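Long-range contacts in pancreatic lipase related protein 2 (Equus caballus, PDB 1W52), which probably hydrolyses the acyl ester bonds of galactolipids and triacylglycerols, releasing fatty acids, as a secreted, calcium-binding lipase of the alpha/beta-hydrolase superfamily: residues I76-R82 with W108-A114; I151-L155 with H265-F269; T37-L41 with Y50-T54; P179-Q185 with G216-Q221. The contacts are given in a common frame with arbitrary orientation. Residue numbers count along the deposited sequence, not the author numbering.

Contact 1: I76-R82 with W108-A114; sequences IHGFRDR and WSSGAKA. With DDQ (decylamine-N,N-dimethyl-N-oxide), chain C.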
loop_
_atom_site.group_PDB
_atom_site.type_symbol
_atom_site.label_atom_id
_atom_site.label_comp_id
_atom_site.label_asym_id
_atom_site.label_seq_id
_atom_site.Cartn_x
_atom_site.Cartn_y
_atom_site.Cartn_z
ATOM N N ILE A 76 11.901 -7.000 -4.750
ATOM C CA ILE A 76 12.365 -8.110 -3.910
ATOM C C ILE A 76 11.223 -8.769 -3.074
ATOM O O ILE A 76 10.564 -8.091 -2.262
ATOM C CB ILE A 76 13.431 -7.552 -2.949
ATOM C CG1 ILE A 76 14.402 -6.617 -3.697
ATOM C CG2 ILE A 76 14.157 -8.701 -2.259
ATOM C CD1 ILE A 76 15.325 -5.812 -2.787
ATOM N N HIS A 77 11.038 -10.079 -3.237
ATOM C CA HIS A 77 10.068 -10.827 -2.430
ATOM C C HIS A 77 10.578 -11.096 -1.006
ATOM O O HIS A 77 11.720 -10.766 -0.642
ATOM C CB HIS A 77 9.711 -12.161 -3.091
ATOM C CG HIS A 77 10.798 -13.182 -2.998
ATOM N ND1 HIS A 77 11.139 -13.998 -4.050
ATOM C CD2 HIS A 77 11.655 -13.494 -2.000
ATOM C CE1 HIS A 77 12.132 -14.793 -3.694
ATOM N NE2 HIS A 77 12.467 -14.504 -2.453
ATOM N N GLY A 78 9.749 -11.713 -0.182
ATOM C CA GLY A 78 10.222 -12.076 1.137
ATOM C C GLY A 78 10.143 -13.557 1.443
ATOM O O GLY A 78 10.157 -14.381 0.510
ATOM N N PHE A 79 10.052 -13.852 2.766
ATOM C CA PHE A 79 9.920 -15.218 3.352
ATOM C C PHE A 79 8.994 -16.100 2.534
ATOM O O PHE A 79 7.827 -15.752 2.290
ATOM C CB PHE A 79 9.380 -15.081 4.781
ATOM C CG PHE A 79 9.358 -16.360 5.585
ATOM C CD1 PHE A 79 10.515 -16.991 5.986
ATOM C CD2 PHE A 79 8.165 -16.907 5.994
ATOM C CE1 PHE A 79 10.463 -18.168 6.708
ATOM C CE2 PHE A 79 8.148 -18.085 6.734
ATOM C CZ PHE A 79 9.303 -18.694 7.074
ATOM N N ARG A 80 9.561 -17.184 2.037
ATOM C CA ARG A 80 8.816 -18.257 1.363
ATOM C C ARG A 80 7.979 -17.882 0.171
ATOM O O ARG A 80 6.884 -18.399 -0.056
ATOM C CB ARG A 80 7.954 -19.020 2.359
ATOM C CG ARG A 80 8.854 -19.675 3.423
ATOM C CD ARG A 80 8.213 -20.742 4.158
ATOM N NE ARG A 80 8.584 -22.041 3.631
ATOM C CZ ARG A 80 9.482 -22.875 4.159
ATOM N NH1 ARG A 80 10.202 -22.558 5.276
ATOM N NH2 ARG A 80 9.627 -24.059 3.553
ATOM N N ASP A 81 8.555 -16.990 -0.596
ATOM C CA ASP A 81 7.992 -16.507 -1.816
ATOM C C ASP A 81 9.134 -16.658 -2.840
ATOM O O ASP A 81 10.293 -17.001 -2.459
ATOM C CB ASP A 81 7.679 -15.045 -1.622
ATOM C CG ASP A 81 6.486 -14.584 -2.393
ATOM O OD1 ASP A 81 6.128 -15.166 -3.454
ATOM O OD2 ASP A 81 5.869 -13.569 -1.997
ATOM N N ARG A 82 8.806 -16.377 -4.118
ATOM C CA ARG A 82 9.769 -16.408 -5.218
ATOM C C ARG A 82 9.657 -15.193 -6.201
ATOM O O ARG A 82 8.696 -14.413 -6.184
ATOM C CB ARG A 82 9.665 -17.747 -5.942
ATOM C CG ARG A 82 8.324 -17.973 -6.526
ATOM C CD ARG A 82 8.256 -19.140 -7.416
ATOM N NE ARG A 82 6.972 -19.101 -8.098
ATOM C CZ ARG A 82 6.605 -19.950 -9.063
ATOM N NH1 ARG A 82 7.448 -20.919 -9.474
ATOM N NH2 ARG A 82 5.385 -19.831 -9.623
ATOM N N TRP A 108 15.241 -14.816 -4.619
ATOM C CA TRP A 108 16.105 -15.539 -3.677
ATOM C C TRP A 108 15.346 -16.643 -2.989
ATOM O O TRP A 108 15.586 -16.936 -1.827
ATOM C CB TRP A 108 16.712 -14.609 -2.650
ATOM C CG TRP A 108 15.742 -13.868 -1.857
ATOM C CD1 TRP A 108 14.869 -12.939 -2.302
ATOM C CD2 TRP A 108 15.562 -13.941 -0.439
ATOM N NE1 TRP A 108 14.149 -12.415 -1.250
ATOM C CE2 TRP A 108 14.554 -13.014 -0.094
ATOM C CE3 TRP A 108 16.144 -14.701 0.575
ATOM C CZ2 TRP A 108 14.124 -12.819 1.209
ATOM C CZ3 TRP A 108 15.717 -14.492 1.884
ATOM C CH2 TRP A 108 14.719 -13.557 2.183
ATOM N N SER A 109 14.456 -17.262 -3.751
ATOM C CA SER A 109 13.485 -18.219 -3.249
ATOM C C SER A 109 14.064 -19.262 -2.318
ATOM O O SER A 109 13.621 -19.427 -1.165
ATOM C CB SER A 109 12.819 -18.931 -4.424
ATOM O OG SER A 109 13.756 -19.237 -5.430
ATOM N N SER A 110 15.057 -19.958 -2.852
ATOM C CA SER A 110 15.784 -20.999 -2.140
ATOM C C SER A 110 16.334 -20.537 -0.767
ATOM O O SER A 110 16.378 -21.307 0.178
ATOM C CB SER A 110 16.895 -21.566 -3.062
ATOM O OG SER A 110 18.094 -20.805 -2.953
ATOM N N GLY A 111 16.741 -19.286 -0.656
ATOM C CA GLY A 111 17.248 -18.765 0.600
ATOM C C GLY A 111 16.157 -18.346 1.534
ATOM O O GLY A 111 16.371 -18.307 2.742
ATOM N N ALA A 112 15.000 -18.013 0.956
ATOM C CA ALA A 112 13.796 -17.556 1.681
ATOM C C ALA A 112 12.852 -18.723 2.045
ATOM O O ALA A 112 11.771 -18.521 2.629
ATOM C CB ALA A 112 13.032 -16.480 0.839
ATOM N N LYS A 113 13.288 -19.935 1.691
ATOM C CA LYS A 113 12.646 -21.212 2.023
ATOM C C LYS A 113 13.177 -21.748 3.339
ATOM O O LYS A 113 12.734 -22.752 3.817
ATOM C CB LYS A 113 13.031 -22.209 0.932
ATOM C CG LYS A 113 12.044 -23.242 0.684
ATOM C CD LYS A 113 12.238 -23.880 -0.664
ATOM C CE LYS A 113 10.966 -24.648 -1.047
ATOM N NZ LYS A 113 11.288 -25.970 -1.663
ATOM N N ALA A 114 14.169 -21.098 3.905
ATOM C CA ALA A 114 14.668 -21.469 5.209
ATOM C C ALA A 114 13.685 -21.198 6.331
ATOM O O ALA A 114 12.548 -20.811 6.141
ATOM C CB ALA A 114 16.012 -20.728 5.517
HETATM N N1 DDQ C . 3.090 -16.664 -1.587
HETATM O O1 DDQ C . 3.472 -15.749 -2.357
HETATM C CM1 DDQ C . 1.763 -17.181 -2.079
HETATM C CM2 DDQ C . 4.069 -17.791 -1.564
HETATM C C1 DDQ C . 2.965 -15.954 -0.277
HETATM C C2 DDQ C . 4.202 -15.933 0.630
HETATM C C3 DDQ C . 3.836 -16.571 1.965
HETATM C C4 DDQ C . 3.516 -15.567 3.061
HETATM C C5 DDQ C . 4.417 -15.776 4.266
HETATM C C6 DDQ C . 4.029 -14.726 5.270
HETATM C C7 DDQ C . 4.932 -14.734 6.468
HETATM C C8 DDQ C . 5.645 -13.408 6.646
HETATM C C9 DDQ C . 6.733 -13.553 7.716
HETATM C C10 DDQ C . 6.952 -12.314 8.556
#
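A loop that leaves a sheet can find new partners for its backbone groups, and residues 76-82 illustrate one way. Ile76 is still strand, its backbone bonded to Ile151 and His153. Beyond it, the carbonyl of His77 accepts a hydrogen bond from the indole of Trp108 (NE1 to O, 3.0 Å), although crowding around NE1 leaves that atom's place less certain. The His77 ring lies in an offset stack on the five-membered ring of Trp108, centroids 3.9 Å apart, modelled too close for its fine geometry to be trusted. Next comes a type II turn from Gly78 to Asp81, closed weakly by Asp81 N on Gly78 O (3.3 Å). Within it, Arg80 N donates to Ala112 O at 2.6 Å, tying it to the weakly bonded helical turn about 109-112, while the Ala112 methyl rests 3.6 Å (CB) from Gly78 O. The Arg80 guanidinium passes near the carbonyls of Lys113 and Ala114, but the angles are poor for bonding. Asp81 is well supplied: OD1 accepts from Arg82 N (3.0 Å) and also bonds Ser86, whereas OD2 bonds Trp87. Ser109 OG turns to Asp107. Phe79, Arg80 and Asp81 line the detergent pocket, with Phe79 CD2 3.9 Å from DDQ C7. The His-Gly loop following a strand, close to the predicted nucleophile Ser154, is typical of the oxyanion-hole region of alpha/beta-hydrolase lipases.

Contact 2: I151-L155 with H265-F269; sequences IGHSL and HLKSF. With DDQ (decylamine-N,N-dimethyl-N-oxide), chain C.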
loop_
_atom_site.group_PDB
_atom_site.type_symbol
_atom_site.label_atom_id
_atom_site.label_comp_id
_atom_site.label_asym_id
_atom_site.label_seq_id
_atom_site.Cartn_x
_atom_site.Cartn_y
_atom_site.Cartn_z
ATOM N N ILE A 151 11.874 -1.956 -4.537
ATOM C CA ILE A 151 10.557 -2.190 -3.953
ATOM C C ILE A 151 10.591 -3.539 -3.263
ATOM O O ILE A 151 10.738 -4.532 -3.943
ATOM C CB ILE A 151 9.490 -2.253 -5.056
ATOM C CG1 ILE A 151 9.578 -1.096 -6.039
ATOM C CG2 ILE A 151 8.140 -2.223 -4.438
ATOM C CD1 ILE A 151 8.552 -1.229 -7.219
ATOM N N GLY A 152 10.435 -3.608 -1.953
ATOM C CA GLY A 152 10.502 -4.903 -1.280
ATOM C C GLY A 152 9.249 -5.220 -0.468
ATOM O O GLY A 152 8.722 -4.359 0.218
ATOM N N HIS A 153 8.780 -6.458 -0.524
ATOM C CA HIS A 153 7.667 -6.925 0.330
ATOM C C HIS A 153 8.122 -7.757 1.564
ATOM O O HIS A 153 8.912 -8.671 1.429
ATOM C CB HIS A 153 6.653 -7.775 -0.471
ATOM C CG HIS A 153 5.587 -8.376 0.399
ATOM N ND1 HIS A 153 5.621 -9.691 0.816
ATOM C CD2 HIS A 153 4.499 -7.821 1.000
ATOM C CE1 HIS A 153 4.585 -9.922 1.609
ATOM N NE2 HIS A 153 3.903 -8.803 1.759
ATOM N N SER A 154 7.566 -7.448 2.744
ATOM C CA SER A 154 7.799 -8.218 3.973
ATOM C C SER A 154 9.283 -8.250 4.228
ATOM O O SER A 154 9.902 -7.237 4.440
ATOM C CB SER A 154 7.195 -9.659 3.917
ATOM O OG SER A 154 7.477 -10.493 5.080
ATOM N N LEU A 155 9.865 -9.420 4.212
ATOM C CA LEU A 155 11.276 -9.495 4.484
ATOM C C LEU A 155 12.000 -8.727 3.418
ATOM O O LEU A 155 12.861 -7.980 3.723
ATOM C CB LEU A 155 11.685 -10.940 4.471
ATOM C CG LEU A 155 12.302 -11.565 5.723
ATOM C CD1 LEU A 155 11.572 -11.258 6.987
ATOM C CD2 LEU A 155 12.301 -13.046 5.430
ATOM N N HIS A 265 -1.262 -9.301 4.923
ATOM C CA HIS A 265 0.198 -9.075 4.638
ATOM C C HIS A 265 0.454 -8.852 3.134
ATOM O O HIS A 265 1.303 -8.059 2.721
ATOM C CB HIS A 265 0.976 -10.307 5.120
ATOM C CG HIS A 265 2.446 -10.125 5.266
ATOM N ND1 HIS A 265 3.008 -9.049 5.908
ATOM C CD2 HIS A 265 3.465 -10.952 4.939
ATOM C CE1 HIS A 265 4.324 -9.197 5.916
ATOM N NE2 HIS A 265 4.626 -10.351 5.346
ATOM N N LEU A 266 -0.330 -9.562 2.337
ATOM C CA LEU A 266 -0.191 -9.543 0.913
ATOM C C LEU A 266 -0.932 -8.383 0.293
ATOM O O LEU A 266 -0.642 -8.024 -0.821
ATOM C CB LEU A 266 -0.688 -10.863 0.322
ATOM C CG LEU A 266 0.056 -12.121 0.780
ATOM C CD1 LEU A 266 -0.338 -13.260 -0.063
ATOM C CD2 LEU A 266 1.549 -12.094 0.763
ATOM N N LYS A 267 -1.889 -7.775 0.955
ATOM C CA LYS A 267 -2.592 -6.716 0.266
ATOM C C LYS A 267 -1.630 -5.538 -0.053
ATOM O O LYS A 267 -1.836 -4.777 -0.963
ATOM C CB LYS A 267 -3.811 -6.259 1.086
ATOM C CG LYS A 267 -5.095 -7.192 1.037
ATOM C CD LYS A 267 -5.881 -7.119 -0.300
ATOM C CE LYS A 267 -7.385 -7.563 -0.145
ATOM N NZ LYS A 267 -7.622 -8.961 -0.515
ATOM N N SER A 268 -0.559 -5.415 0.704
ATOM C CA SER A 268 0.436 -4.424 0.456
ATOM C C SER A 268 0.945 -4.459 -0.975
ATOM O O SER A 268 1.017 -3.422 -1.625
ATOM C CB SER A 268 1.584 -4.641 1.438
ATOM O OG SER A 268 2.264 -5.858 1.197
ATOM N N PHE A 269 1.323 -5.624 -1.469
ATOM C CA PHE A 269 1.780 -5.694 -2.877
ATOM C C PHE A 269 0.661 -5.757 -3.922
ATOM O O PHE A 269 0.894 -5.682 -5.117
ATOM C CB PHE A 269 2.817 -6.816 -3.136
ATOM C CG PHE A 269 2.257 -8.196 -3.177
ATOM C CD1 PHE A 269 1.467 -8.607 -4.226
ATOM C CD2 PHE A 269 2.577 -9.116 -2.179
ATOM C CE1 PHE A 269 0.990 -9.922 -4.279
ATOM C CE2 PHE A 269 2.110 -10.410 -2.242
ATOM C CZ PHE A 269 1.322 -10.813 -3.296
HETATM N N1 DDQ C . 3.090 -16.664 -1.587
HETATM O O1 DDQ C . 3.472 -15.749 -2.357
HETATM C CM1 DDQ C . 1.763 -17.181 -2.079
HETATM C CM2 DDQ C . 4.069 -17.791 -1.564
HETATM C C1 DDQ C . 2.965 -15.954 -0.277
HETATM C C2 DDQ C . 4.202 -15.933 0.630
HETATM C C3 DDQ C . 3.836 -16.571 1.965
HETATM C C4 DDQ C . 3.516 -15.567 3.061
HETATM C C5 DDQ C . 4.417 -15.776 4.266
HETATM C C6 DDQ C . 4.029 -14.726 5.270
HETATM C C7 DDQ C . 4.932 -14.734 6.468
HETATM C C8 DDQ C . 5.645 -13.408 6.646
HETATM C C9 DDQ C . 6.733 -13.553 7.716
HETATM C C10 DDQ C . 6.952 -12.314 8.556
#
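This is a buried strand-to-helix contact at the predicted catalytic centre, where a probable nucleophile elbow at the end of strand 148-153 meets helix 257-277. The short axes run nearly antiparallel, at 161°, and approach to 9.4 Å, a gap bridged by side chains. Ser154, the predicted nucleophile, has the strained backbone of an elbow (phi 57°, psi -117°), which presents its hydroxyl to the helix. Ser154 OG and His265 NE2 are hydrogen-bonded at 2.9 Å, and the other ring nitrogen, ND1, bonds the carboxylate of Asp178, in geometry consistent with the predicted Ser-His-Asp charge relay. The neighbouring His153 makes a second bond across: its NE2 donates to the carbonyl of His265 (O, 2.9 Å), a group that also accepts from Ser268 OG at 2.8 Å. Both donors converge on this carbonyl. The rings add an aromatic cluster, in which His153 turns its edge to the face of His265 (centroids 4.7 Å) and receives the edge of Phe269 on its own face (5.3 Å, planes at 89°). Bound detergent lies alongside, with DDQ C8 3.5 Å from His265 NE2 and 3.8 Å from Ser154 OG. Around this centre, strand 148-153 pairs with strands 72-76 and 173-177, Leu177 of the latter touches His153, Ser268 and Phe269, Trp87 stacks on Phe269, and Leu155 packs against helix 116-141.

Contact 3: T37-L41 with Y50-T54; sequences TRFLL and YQLIT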
loop_
_atom_site.group_PDB
_atom_site.type_symbol
_atom_site.label_atom_id
_atom_site.label_comp_id
_atom_site.label_asym_id
_atom_site.label_seq_id
_atom_site.Cartn_x
_atom_site.Cartn_y
_atom_site.Cartn_z
ATOM N N THR A 37 20.706 -16.229 -5.015
ATOM C CA THR A 37 20.115 -14.934 -5.409
ATOM C C THR A 37 20.202 -14.775 -6.911
ATOM O O THR A 37 21.251 -15.026 -7.502
ATOM C CB THR A 37 20.883 -13.793 -4.815
ATOM O OG1 THR A 37 21.006 -13.987 -3.420
ATOM C CG2 THR A 37 20.136 -12.499 -4.958
ATOM N N ARG A 38 19.150 -14.301 -7.541
ATOM C CA ARG A 38 19.147 -14.298 -8.990
ATOM C C ARG A 38 18.415 -13.067 -9.493
ATOM O O ARG A 38 17.217 -12.932 -9.273
ATOM C CB ARG A 38 18.467 -15.565 -9.524
ATOM C CG ARG A 38 19.285 -16.851 -9.489
ATOM C CD ARG A 38 18.853 -17.831 -10.589
ATOM N NE ARG A 38 17.421 -17.705 -10.857
ATOM C CZ ARG A 38 16.813 -18.012 -12.012
ATOM N NH1 ARG A 38 17.478 -18.503 -13.053
ATOM N NH2 ARG A 38 15.501 -17.844 -12.116
ATOM N N PHE A 39 19.139 -12.190 -10.183
ATOM C CA PHE A 39 18.585 -10.956 -10.749
ATOM C C PHE A 39 17.985 -11.175 -12.133
ATOM O O PHE A 39 18.668 -11.598 -13.035
ATOM C CB PHE A 39 19.711 -9.968 -10.838
ATOM C CG PHE A 39 20.333 -9.662 -9.512
ATOM C CD1 PHE A 39 19.632 -8.942 -8.588
ATOM C CD2 PHE A 39 21.617 -10.087 -9.209
ATOM C CE1 PHE A 39 20.184 -8.646 -7.375
ATOM C CE2 PHE A 39 22.215 -9.774 -7.983
ATOM C CZ PHE A 39 21.489 -9.060 -7.056
ATOM N N LEU A 40 16.694 -10.932 -12.296
ATOM C CA LEU A 40 16.022 -11.234 -13.567
ATOM C C LEU A 40 15.559 -9.960 -14.227
ATOM O O LEU A 40 14.795 -9.190 -13.628
ATOM C CB LEU A 40 14.816 -12.104 -13.374
ATOM C CG LEU A 40 14.976 -13.187 -12.323
ATOM C CD1 LEU A 40 13.767 -14.030 -12.363
ATOM C CD2 LEU A 40 16.220 -14.032 -12.564
ATOM N N LEU A 41 16.023 -9.744 -15.467
ATOM C CA LEU A 41 15.944 -8.411 -16.082
ATOM C C LEU A 41 14.857 -8.289 -17.143
ATOM O O LEU A 41 14.836 -9.010 -18.120
ATOM C CB LEU A 41 17.299 -7.961 -16.643
ATOM C CG LEU A 41 17.394 -6.499 -17.119
ATOM C CD1 LEU A 41 16.505 -5.531 -16.382
ATOM C CD2 LEU A 41 18.780 -5.992 -16.945
ATOM N N TYR A 50 13.151 -13.090 -19.298
ATOM C CA TYR A 50 14.063 -12.210 -18.596
ATOM C C TYR A 50 15.464 -12.498 -19.018
ATOM O O TYR A 50 15.750 -13.479 -19.677
ATOM C CB TYR A 50 13.957 -12.408 -17.070
ATOM C CG TYR A 50 14.104 -13.851 -16.641
ATOM C CD1 TYR A 50 15.336 -14.372 -16.268
ATOM C CD2 TYR A 50 13.001 -14.703 -16.647
ATOM C CE1 TYR A 50 15.459 -15.706 -15.899
ATOM C CE2 TYR A 50 13.111 -16.025 -16.281
ATOM C CZ TYR A 50 14.333 -16.528 -15.909
ATOM O OH TYR A 50 14.398 -17.852 -15.543
ATOM N N GLN A 51 16.369 -11.664 -18.581
ATOM C CA GLN A 51 17.730 -11.900 -18.915
ATOM C C GLN A 51 18.476 -12.110 -17.642
ATOM O O GLN A 51 18.607 -11.206 -16.840
ATOM C CB GLN A 51 18.280 -10.714 -19.708
ATOM C CG GLN A 51 17.490 -10.416 -21.028
ATOM C CD GLN A 51 18.338 -9.765 -22.110
ATOM O OE1 GLN A 51 18.692 -8.594 -22.005
ATOM N NE2 GLN A 51 18.671 -10.534 -23.145
ATOM N N LEU A 52 18.958 -13.317 -17.444
ATOM C CA LEU A 52 19.729 -13.569 -16.264
ATOM C C LEU A 52 20.978 -12.724 -16.349
ATOM O O LEU A 52 21.799 -12.913 -17.225
ATOM C CB LEU A 52 20.071 -15.046 -16.112
ATOM C CG LEU A 52 20.683 -15.437 -14.756
ATOM C CD1 LEU A 52 19.902 -14.868 -13.551
ATOM C CD2 LEU A 52 20.790 -16.971 -14.636
ATOM N N ILE A 53 21.094 -11.757 -15.454
ATOM C CA ILE A 53 22.300 -10.956 -15.354
ATOM C C ILE A 53 23.003 -11.273 -14.055
ATOM O O ILE A 53 22.424 -11.910 -13.172
ATOM C CB ILE A 53 21.946 -9.462 -15.420
ATOM C CG1 ILE A 53 21.146 -9.016 -14.187
ATOM C CG2 ILE A 53 21.128 -9.179 -16.687
ATOM C CD1 ILE A 53 20.864 -7.518 -14.127
ATOM N N THR A 54 24.225 -10.780 -13.917
ATOM C CA THR A 54 25.067 -11.127 -12.791
ATOM C C THR A 54 26.071 -10.046 -12.555
ATOM O O THR A 54 26.727 -9.621 -13.479
ATOM C CB THR A 54 25.902 -12.339 -13.139
ATOM O OG1 THR A 54 25.092 -13.380 -13.679
ATOM C CG2 THR A 54 26.502 -12.923 -11.912
#
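Phe39, Leu41 and Ile53 come together on one face of this hairpin: Leu41 CD2 meets Ile53 CD1 at 3.8 Å, and Phe39 CB lies equally far from Ile53 CG1. Across the sheet, Leu40 faces Leu52 (CD2 to CD1, 3.9 Å) and sets its CD1 methyl 4.1 Å from the centroid of the Tyr50 ring, almost on the ring normal, a CH-pi contact. Between the faces runs the antiparallel backbone. Leu41 and Gln51 form a hydrogen-bonded pair (Leu41 N to Gln51 O 3.3 Å; Gln51 N to Leu41 O 3.1 Å), followed by a weak bond from Ile53 N to Phe39 O at 3.4 Å. At the polar rim Arg38 NH2 comes within 3.6 Å of Tyr50 OH, its salt bridge being with Glu84; Gln51 bonds Asn65. Strand 50-53 ends the sheet, while strand 38-43 continues it to strand 102-107, and Phe39 packs on helix 116-141.

Contact 4: P179-Q185 with G216-Q221; sequences PAEPCFQ and GFGMSQ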
loop_
_atom_site.group_PDB
_atom_site.type_symbol
_atom_site.label_atom_id
_atom_site.label_comp_id
_atom_site.label_asym_id
_atom_site.label_seq_id
_atom_site.Cartn_x
_atom_site.Cartn_y
_atom_site.Cartn_z
ATOM N N PRO A 179 6.515 -4.057 5.546
ATOM C CA PRO A 179 7.771 -4.577 6.097
ATOM C C PRO A 179 7.490 -5.535 7.245
ATOM O O PRO A 179 6.638 -5.277 8.069
ATOM C CB PRO A 179 8.479 -3.328 6.603
ATOM C CG PRO A 179 7.809 -2.163 5.855
ATOM C CD PRO A 179 6.432 -2.582 5.537
ATOM N N ALA A 180 8.237 -6.623 7.302
ATOM C CA ALA A 180 8.042 -7.635 8.323
ATOM C C ALA A 180 8.249 -7.051 9.706
ATOM O O ALA A 180 9.094 -6.165 9.880
ATOM C CB ALA A 180 9.005 -8.762 8.103
ATOM N N GLU A 181 7.486 -7.563 10.670
ATOM C CA GLU A 181 7.622 -7.181 12.066
ATOM C C GLU A 181 8.634 -8.024 12.851
ATOM O O GLU A 181 9.596 -7.478 13.330
ATOM C CB GLU A 181 6.274 -7.203 12.765
ATOM C CG GLU A 181 6.392 -6.699 14.183
ATOM C CD GLU A 181 5.071 -6.565 14.901
ATOM O OE1 GLU A 181 3.947 -6.548 14.253
ATOM O OE2 GLU A 181 5.197 -6.438 16.135
ATOM N N PRO A 182 8.404 -9.337 13.011
ATOM C CA PRO A 182 9.298 -10.204 13.802
ATOM C C PRO A 182 10.757 -9.975 13.528
ATOM O O PRO A 182 11.134 -10.125 12.386
ATOM C CB PRO A 182 8.964 -11.587 13.287
ATOM C CG PRO A 182 7.566 -11.498 12.903
ATOM C CD PRO A 182 7.310 -10.132 12.425
ATOM N N CYS A 183 11.557 -9.650 14.539
ATOM C CA CYS A 183 12.995 -9.420 14.376
ATOM C C CYS A 183 13.391 -8.041 13.878
ATOM O O CYS A 183 14.550 -7.757 13.856
ATOM C CB CYS A 183 13.622 -10.450 13.462
ATOM S SG CYS A 183 13.312 -12.097 14.033
ATOM N N PHE A 184 12.443 -7.171 13.563
ATOM C CA PHE A 184 12.716 -5.852 13.027
ATOM C C PHE A 184 12.025 -4.744 13.823
ATOM O O PHE A 184 12.643 -3.832 14.304
ATOM C CB PHE A 184 12.236 -5.815 11.591
ATOM C CG PHE A 184 12.893 -6.814 10.699
ATOM C CD1 PHE A 184 14.159 -6.600 10.242
ATOM C CD2 PHE A 184 12.241 -7.945 10.290
ATOM C CE1 PHE A 184 14.758 -7.483 9.398
ATOM C CE2 PHE A 184 12.846 -8.861 9.413
ATOM C CZ PHE A 184 14.108 -8.618 8.978
ATOM N N GLN A 185 10.724 -4.770 13.978
ATOM C CA GLN A 185 10.130 -3.702 14.792
ATOM C C GLN A 185 11.008 -3.433 16.028
ATOM O O GLN A 185 11.491 -4.371 16.680
ATOM C CB GLN A 185 8.694 -4.019 15.213
ATOM C CG GLN A 185 7.951 -2.784 15.642
ATOM C CD GLN A 185 6.562 -2.708 15.036
ATOM O OE1 GLN A 185 6.364 -2.936 13.845
ATOM N NE2 GLN A 185 5.607 -2.367 15.842
ATOM N N GLY A 216 0.017 -10.169 13.525
ATOM C CA GLY A 216 0.093 -9.188 12.485
ATOM C C GLY A 216 1.536 -9.024 12.020
ATOM O O GLY A 216 2.345 -8.183 12.562
ATOM N N PHE A 217 1.813 -9.805 10.978
ATOM C CA PHE A 217 3.113 -9.904 10.330
ATOM C C PHE A 217 3.758 -8.592 9.928
ATOM O O PHE A 217 4.979 -8.515 9.762
ATOM C CB PHE A 217 2.970 -10.786 9.092
ATOM C CG PHE A 217 2.728 -12.230 9.419
ATOM C CD1 PHE A 217 3.603 -12.929 10.270
ATOM C CD2 PHE A 217 1.621 -12.898 8.920
ATOM C CE1 PHE A 217 3.362 -14.233 10.584
ATOM C CE2 PHE A 217 1.413 -14.202 9.212
ATOM C CZ PHE A 217 2.263 -14.858 10.036
ATOM N N GLY A 218 2.921 -7.573 9.739
ATOM C CA GLY A 218 3.369 -6.214 9.478
ATOM C C GLY A 218 3.761 -5.367 10.684
ATOM O O GLY A 218 3.224 -5.525 11.847
ATOM N N MET A 219 4.674 -4.446 10.364
ATOM C CA MET A 219 5.198 -3.464 11.288
ATOM C C MET A 219 4.207 -2.375 11.427
ATOM O O MET A 219 3.718 -1.879 10.432
ATOM C CB MET A 219 6.480 -2.816 10.760
ATOM C CG MET A 219 7.638 -3.732 10.732
ATOM S SD MET A 219 9.199 -2.936 10.413
ATOM C CE MET A 219 9.230 -1.871 11.683
ATOM N N SER A 220 3.935 -1.987 12.657
ATOM C CA SER A 220 3.143 -0.798 12.939
ATOM C C SER A 220 4.008 0.495 12.946
ATOM O O SER A 220 3.530 1.595 12.669
ATOM C CB SER A 220 2.502 -0.985 14.299
ATOM O OG SER A 220 3.497 -1.149 15.307
ATOM N N GLN A 221 5.274 0.323 13.299
ATOM C CA GLN A 221 6.275 1.370 13.323
ATOM C C GLN A 221 6.435 2.133 12.044
ATOM O O GLN A 221 6.681 1.542 11.014
ATOM C CB GLN A 221 7.614 0.726 13.625
ATOM C CG GLN A 221 8.726 1.699 13.828
ATOM C CD GLN A 221 9.937 1.101 14.603
ATOM O OE1 GLN A 221 10.438 0.010 14.288
ATOM N NE2 GLN A 221 10.410 1.841 15.595
#
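Irregular loops can be joined by a single backbone bridge, here Ala180 with Gly218, supplemented by side-chain bonds. Met219 N donates to Pro179 O at 3.1 Å and Glu181 N to Phe217 O at 2.8 Å; that Phe217 carbonyl also takes a CA-H...O contact from Ala180 CA (3.5 Å). Within 179-185, Glu181 O accepts from both Phe184 N (2.9 Å) and Gln185 N (3.0 Å), folding the loop back. Side-chain polar contacts extend the join. Gln185 NE2 makes a very short bond to Ser220 OG (2.5 Å), and its OE1, whose place is less sure, accepts weakly from Ser220 N (2.9 Å) and Gln221 N (3.5 Å). Glu181 OE1 bonds Met211 N; its closeness to Gly216 O and Gly218 O sets acceptors together and adds no bond. Apolar contact centres on Met219, whose SD lies 3.9 Å from Pro179 CB and 4.3 Å from Phe184 CB. Phe217 points away from this loop and touches the bound detergent and His265. Segment 179-185 follows directly on the predicted acid Asp178, and the pair is consistent with the loops around the triad in an alpha/beta-hydrolase lipase, with Phe217 lining the ligand pocket.

Taken together, the four contacts show chemistry following place in the fold. Contacts 1 and 2 are buried, contacts 3 and 4 partly so. Contact 2, nearest the chain's centre, relies on hydrogen-bonded histidines and aromatic rings. Contacts 1 and 4 touch it from different loops: Ile76 pairs with the strand of 151-155, and Phe217 CB packs 3.6 Å from His265 ND1, yet their own centres are about 17 Å apart. Both join mainly loop segments through a few backbone bonds, with side-chain bonds besides, and with contact 2 they contribute to one detergent pocket. At the sheet's edge, contact 3, centred about 21 Å from contact 2, is dominated by regular strand pairing and aliphatic side chains.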